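Local coordinates for protein deseasin MCP-01 (Pseudoalteromonas sp., PDB 3VV3) that probably cleaves peptide bonds as a serine protease of the subtilisin family, breaking down collagen with its catalytic domain, at residues A[88-102]-A[132-144]. Residues are numbered along the deposited sequence; the frame is centred on the assembly and turned at random.
Sequences HGINAITDVGDPMDD and IVGCKFLAADGTG
Gly89 and Gly134 open a short parallel pairing in which 89-91 runs alongside 132-136, a compact example of how an outermost strand is held in a subtilase sheet. Four backbone bonds alternate between the strands: Gly134 N to His88 O, Ile90 N to Gly134 O, Lys136 N to Ile90 O (3.0 Å, nearly straight at 173°) and Ala92 N to Lys136 O. Gly89 CA lies 3.1 Å from Gly134 O in a CA-H...O contact, so the two backbones approach closely at this pair.

The polar contacts lie on the face that carries Asn91 and Lys136. Lys136 stretches out beside Asn91, its CD 3.5 Å from Met100 O, and bends at its last torsion (chi4 61°), which brings NZ to Asp102 OD1 at 2.7 Å on the syn side but 33° out of the carboxylate plane, a salt bridge. The same NZ donates to Leu138 O (2.7 Å) and to Thr51 O, so three oxygens grip this buried ammonium. One water links Asp102 OD2 with Ala140 N.

On the other face Ile90 CG1 lies 3.5 Å from Cys135 SG; Ala92 CB, just past the strand, also reaches the sulfur. Further on, Ile93 CD1 reaches Ala139 CB (3.9 Å).

The pair belongs to a beta-alpha-beta unit through helix 105-114; strand 45-50 flanks 131-136, while helix 146-161 packs against Ile90 and Ala92 and supplies Cys152, the disulfide partner of Cys135.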
loop_
_atom_site.group_PDB
_atom_site.type_symbol
_atom_site.label_atom_id
_atom_site.label_comp_id
_atom_site.label_asym_id
_atom_site.label_seq_id
_atom_site.Cartn_x
_atom_site.Cartn_y
_atom_site.Cartn_z
ATOM N N HIS A 88 -21.175 -13.668 7.930
ATOM C CA HIS A 88 -20.164 -12.746 8.446
ATOM C C HIS A 88 -20.091 -11.428 7.677
ATOM O O HIS A 88 -19.282 -10.554 8.008
ATOM C CB HIS A 88 -18.788 -13.412 8.397
ATOM C CG HIS A 88 -18.694 -14.660 9.215
ATOM N ND1 HIS A 88 -18.906 -14.673 10.577
ATOM C CD2 HIS A 88 -18.402 -15.935 8.866
ATOM C CE1 HIS A 88 -18.752 -15.904 11.032
ATOM N NE2 HIS A 88 -18.435 -16.687 10.017
ATOM N N GLY A 89 -20.920 -11.289 6.647
ATOM C CA GLY A 89 -20.838 -10.140 5.763
ATOM C C GLY A 89 -20.974 -10.587 4.321
ATOM O O GLY A 89 -21.474 -11.681 4.057
ATOM N N ILE A 90 -20.509 -9.762 3.386
ATOM C CA ILE A 90 -20.726 -10.053 1.974
ATOM C C ILE A 90 -19.543 -9.709 1.095
ATOM O O ILE A 90 -18.608 -9.017 1.514
ATOM C CB ILE A 90 -21.939 -9.276 1.408
ATOM C CG1 ILE A 90 -21.705 -7.760 1.503
ATOM C CG2 ILE A 90 -23.239 -9.704 2.104
ATOM C CD1 ILE A 90 -22.654 -6.916 0.636
ATOM N N ASN A 91 -19.606 -10.210 -0.135
ATOM C CA ASN A 91 -18.715 -9.791 -1.205
ATOM C C ASN A 91 -19.563 -8.968 -2.178
ATOM O O ASN A 91 -20.465 -9.508 -2.828
ATOM C CB ASN A 91 -18.119 -11.027 -1.890
ATOM C CG ASN A 91 -17.163 -10.683 -3.025
ATOM O OD1 ASN A 91 -17.386 -9.733 -3.774
ATOM N ND2 ASN A 91 -16.100 -11.475 -3.166
ATOM N N ALA A 92 -19.301 -7.662 -2.244
ATOM C CA ALA A 92 -20.100 -6.753 -3.076
ATOM C C ALA A 92 -19.783 -6.853 -4.562
ATOM O O ALA A 92 -20.498 -6.287 -5.398
ATOM C CB ALA A 92 -19.948 -5.306 -2.597
ATOM N N ILE A 93 -18.703 -7.554 -4.892
ATOM C CA ILE A 93 -18.352 -7.787 -6.286
ATOM C C ILE A 93 -19.186 -8.940 -6.873
ATOM O O ILE A 93 -19.739 -8.827 -7.978
ATOM C CB ILE A 93 -16.840 -8.091 -6.432
ATOM C CG1 ILE A 93 -16.002 -6.977 -5.793
ATOM C CG2 ILE A 93 -16.481 -8.277 -7.900
ATOM C CD1 ILE A 93 -14.522 -7.335 -5.664
ATOM N N THR A 94 -19.293 -10.031 -6.120
ATOM C CA THR A 94 -19.905 -11.258 -6.628
ATOM C C THR A 94 -21.279 -11.520 -6.022
ATOM O O THR A 94 -21.995 -12.423 -6.467
ATOM C CB THR A 94 -19.025 -12.477 -6.326
ATOM O OG1 THR A 94 -18.959 -12.682 -4.905
ATOM C CG2 THR A 94 -17.617 -12.276 -6.885
ATOM N N ASP A 95 -21.629 -10.728 -5.010
ATOM C CA ASP A 95 -22.862 -10.890 -4.239
ATOM C C ASP A 95 -22.878 -12.120 -3.340
ATOM O O ASP A 95 -23.865 -12.377 -2.654
ATOM C CB ASP A 95 -24.104 -10.884 -5.142
ATOM C CG ASP A 95 -24.407 -9.519 -5.695
ATOM O OD1 ASP A 95 -23.879 -8.522 -5.164
ATOM O OD2 ASP A 95 -25.173 -9.440 -6.673
ATOM N N VAL A 96 -21.792 -12.882 -3.326
ATOM C CA VAL A 96 -21.730 -14.041 -2.439
ATOM C C VAL A 96 -21.689 -13.564 -0.981
ATOM O O VAL A 96 -21.037 -12.567 -0.666
ATOM C CB VAL A 96 -20.530 -14.949 -2.775
ATOM C CG1 VAL A 96 -20.422 -16.099 -1.782
ATOM C CG2 VAL A 96 -20.665 -15.480 -4.209
ATOM N N GLY A 97 -22.406 -14.262 -0.105
ATOM C CA GLY A 97 -22.469 -13.891 1.302
ATOM C C GLY A 97 -21.250 -14.307 2.108
ATOM O O GLY A 97 -21.372 -14.938 3.160
ATOM N N ASP A 98 -20.068 -13.932 1.619
ATOM C CA ASP A 98 -18.813 -14.363 2.215
ATOM C C ASP A 98 -17.788 -13.250 2.033
ATOM O O ASP A 98 -17.344 -12.996 0.918
ATOM C CB ASP A 98 -18.323 -15.641 1.528
ATOM C CG ASP A 98 -17.117 -16.248 2.214
ATOM O OD1 ASP A 98 -16.521 -15.580 3.088
ATOM O OD2 ASP A 98 -16.767 -17.400 1.876
ATOM N N PRO A 99 -17.425 -12.570 3.131
ATOM C CA PRO A 99 -16.468 -11.465 3.026
ATOM C C PRO A 99 -15.024 -11.919 3.189
ATOM O O PRO A 99 -14.178 -11.060 3.408
ATOM C CB PRO A 99 -16.856 -10.577 4.215
ATOM C CG PRO A 99 -17.272 -11.582 5.267
ATOM C CD PRO A 99 -17.986 -12.686 4.490
ATOM N N MET A 100 -14.738 -13.216 3.067
ATOM C CA MET A 100 -13.368 -13.701 3.267
ATOM C C MET A 100 -12.337 -12.848 2.520
ATOM O O MET A 100 -12.460 -12.588 1.316
ATOM C CB MET A 100 -13.227 -15.175 2.857
ATOM C CG MET A 100 -11.781 -15.674 2.878
ATOM S SD MET A 100 -11.040 -15.624 4.523
ATOM C CE MET A 100 -12.120 -16.737 5.410
ATOM N N ASP A 101 -11.313 -12.431 3.255
ATOM C CA ASP A 101 -10.227 -11.637 2.706
ATOM C C ASP A 101 -9.204 -12.522 1.995
ATOM O O ASP A 101 -8.579 -13.392 2.615
ATOM C CB ASP A 101 -9.548 -10.893 3.847
ATOM C CG ASP A 101 -8.491 -9.923 3.374
ATOM O OD1 ASP A 101 -8.403 -9.665 2.149
ATOM O OD2 ASP A 101 -7.761 -9.402 4.250
ATOM N N ASP A 102 -9.035 -12.293 0.698
ATOM C CA ASP A 102 -8.037 -13.016 -0.091
ATOM C C ASP A 102 -6.925 -12.075 -0.545
ATOM O O ASP A 102 -6.169 -12.399 -1.461
ATOM C CB ASP A 102 -8.685 -13.696 -1.304
ATOM C CG ASP A 102 -9.445 -12.720 -2.184
ATOM O OD1 ASP A 102 -9.391 -11.502 -1.915
ATOM O OD2 ASP A 102 -10.099 -13.175 -3.146
ATOM N N ILE A 132 -17.121 -7.657 14.264
ATOM C CA ILE A 132 -16.701 -7.050 13.014
ATOM C C ILE A 132 -17.410 -7.710 11.843
ATOM O O ILE A 132 -17.277 -8.916 11.637
ATOM C CB ILE A 132 -15.188 -7.197 12.829
ATOM C CG1 ILE A 132 -14.457 -6.408 13.914
ATOM C CG2 ILE A 132 -14.772 -6.713 11.439
ATOM C CD1 ILE A 132 -12.964 -6.677 13.964
ATOM N N VAL A 133 -18.159 -6.915 11.083
ATOM C CA VAL A 133 -18.799 -7.396 9.857
ATOM C C VAL A 133 -18.048 -6.856 8.642
ATOM O O VAL A 133 -17.707 -5.674 8.582
ATOM C CB VAL A 133 -20.303 -6.999 9.779
ATOM C CG1 VAL A 133 -20.510 -5.528 10.107
ATOM C CG2 VAL A 133 -20.886 -7.343 8.402
ATOM N N GLY A 134 -17.771 -7.729 7.680
ATOM C CA GLY A 134 -17.003 -7.311 6.522
ATOM C C GLY A 134 -17.846 -7.126 5.286
ATOM O O GLY A 134 -18.809 -7.861 5.067
ATOM N N CYS A 135 -17.501 -6.122 4.488
ATOM C CA CYS A 135 -17.981 -6.060 3.115
ATOM C C CYS A 135 -16.768 -5.890 2.209
ATOM O O CYS A 135 -16.030 -4.903 2.302
ATOM C CB CYS A 135 -18.984 -4.925 2.895
ATOM S SG CYS A 135 -19.679 -4.918 1.212
ATOM N N LYS A 136 -16.561 -6.892 1.366
ATOM C CA LYS A 136 -15.445 -6.936 0.440
ATOM C C LYS A 136 -15.868 -6.301 -0.875
ATOM O O LYS A 136 -16.713 -6.854 -1.582
ATOM C CB LYS A 136 -15.035 -8.400 0.228
ATOM C CG LYS A 136 -14.006 -8.634 -0.869
ATOM C CD LYS A 136 -13.608 -10.111 -0.919
ATOM C CE LYS A 136 -12.537 -10.347 -1.978
ATOM N NZ LYS A 136 -11.288 -9.561 -1.669
ATOM N N PHE A 137 -15.312 -5.131 -1.199
ATOM C CA PHE A 137 -15.564 -4.516 -2.506
ATOM C C PHE A 137 -14.281 -4.419 -3.337
ATOM O O PHE A 137 -14.326 -4.027 -4.500
ATOM C CB PHE A 137 -16.252 -3.137 -2.391
ATOM C CG PHE A 137 -15.306 -1.990 -2.118
ATOM C CD1 PHE A 137 -14.737 -1.824 -0.861
ATOM C CD2 PHE A 137 -14.994 -1.078 -3.117
ATOM C CE1 PHE A 137 -13.864 -0.763 -0.601
ATOM C CE2 PHE A 137 -14.127 -0.010 -2.865
ATOM C CZ PHE A 137 -13.563 0.144 -1.606
ATOM N N LEU A 138 -13.153 -4.790 -2.735
ATOM C CA LEU A 138 -11.875 -4.828 -3.434
ATOM C C LEU A 138 -11.418 -6.266 -3.601
ATOM O O LEU A 138 -11.369 -7.021 -2.634
ATOM C CB LEU A 138 -10.816 -4.044 -2.655
ATOM C CG LEU A 138 -11.126 -2.553 -2.551
ATOM C CD1 LEU A 138 -10.207 -1.877 -1.545
ATOM C CD2 LEU A 138 -11.034 -1.889 -3.926
ATOM N N ALA A 139 -11.072 -6.631 -4.830
ATOM C CA ALA A 139 -10.712 -8.010 -5.149
ATOM C C ALA A 139 -9.285 -8.328 -4.739
ATOM O O ALA A 139 -8.543 -7.443 -4.303
ATOM C CB ALA A 139 -10.896 -8.264 -6.631
ATOM N N ALA A 140 -8.902 -9.593 -4.906
ATOM C CA ALA A 140 -7.549 -10.033 -4.585
ATOM C C ALA A 140 -6.494 -9.233 -5.345
ATOM O O ALA A 140 -5.364 -9.061 -4.861
ATOM C CB ALA A 140 -7.400 -11.516 -4.875
ATOM N N ASP A 141 -6.860 -8.757 -6.535
ATOM C CA ASP A 141 -5.939 -7.967 -7.353
ATOM C C ASP A 141 -6.204 -6.463 -7.282
ATOM O O ASP A 141 -5.744 -5.708 -8.151
ATOM C CB ASP A 141 -5.954 -8.433 -8.811
ATOM C CG ASP A 141 -7.201 -7.978 -9.568
ATOM O OD1 ASP A 141 -8.175 -7.520 -8.936
ATOM O OD2 ASP A 141 -7.202 -8.077 -10.814
ATOM N N GLY A 142 -6.953 -6.031 -6.270
ATOM C CA GLY A 142 -7.193 -4.610 -6.065
ATOM C C GLY A 142 -8.353 -4.024 -6.853
ATOM O O GLY A 142 -8.693 -2.844 -6.692
ATOM N N THR A 143 -8.972 -4.837 -7.701
ATOM C CA THR A 143 -10.080 -4.353 -8.529
ATOM C C THR A 143 -11.289 -3.969 -7.667
ATOM O O THR A 143 -11.680 -4.713 -6.774
ATOM C CB THR A 143 -10.524 -5.420 -9.556
ATOM O OG1 THR A 143 -9.423 -5.735 -10.423
ATOM C CG2 THR A 143 -11.701 -4.907 -10.394
ATOM N N GLY A 144 -11.875 -2.807 -7.942
ATOM C CA GLY A 144 -13.087 -2.384 -7.256
ATOM C C GLY A 144 -13.706 -1.182 -7.941
ATOM O O GLY A 144 -13.147 -0.659 -8.906
HETATM O O HOH W 1 -16.710 -10.574 9.281
HETATM O O HOH W 2 -11.204 -11.484 -4.991
HETATM O O HOH W 3 -4.118 -11.544 -3.208
#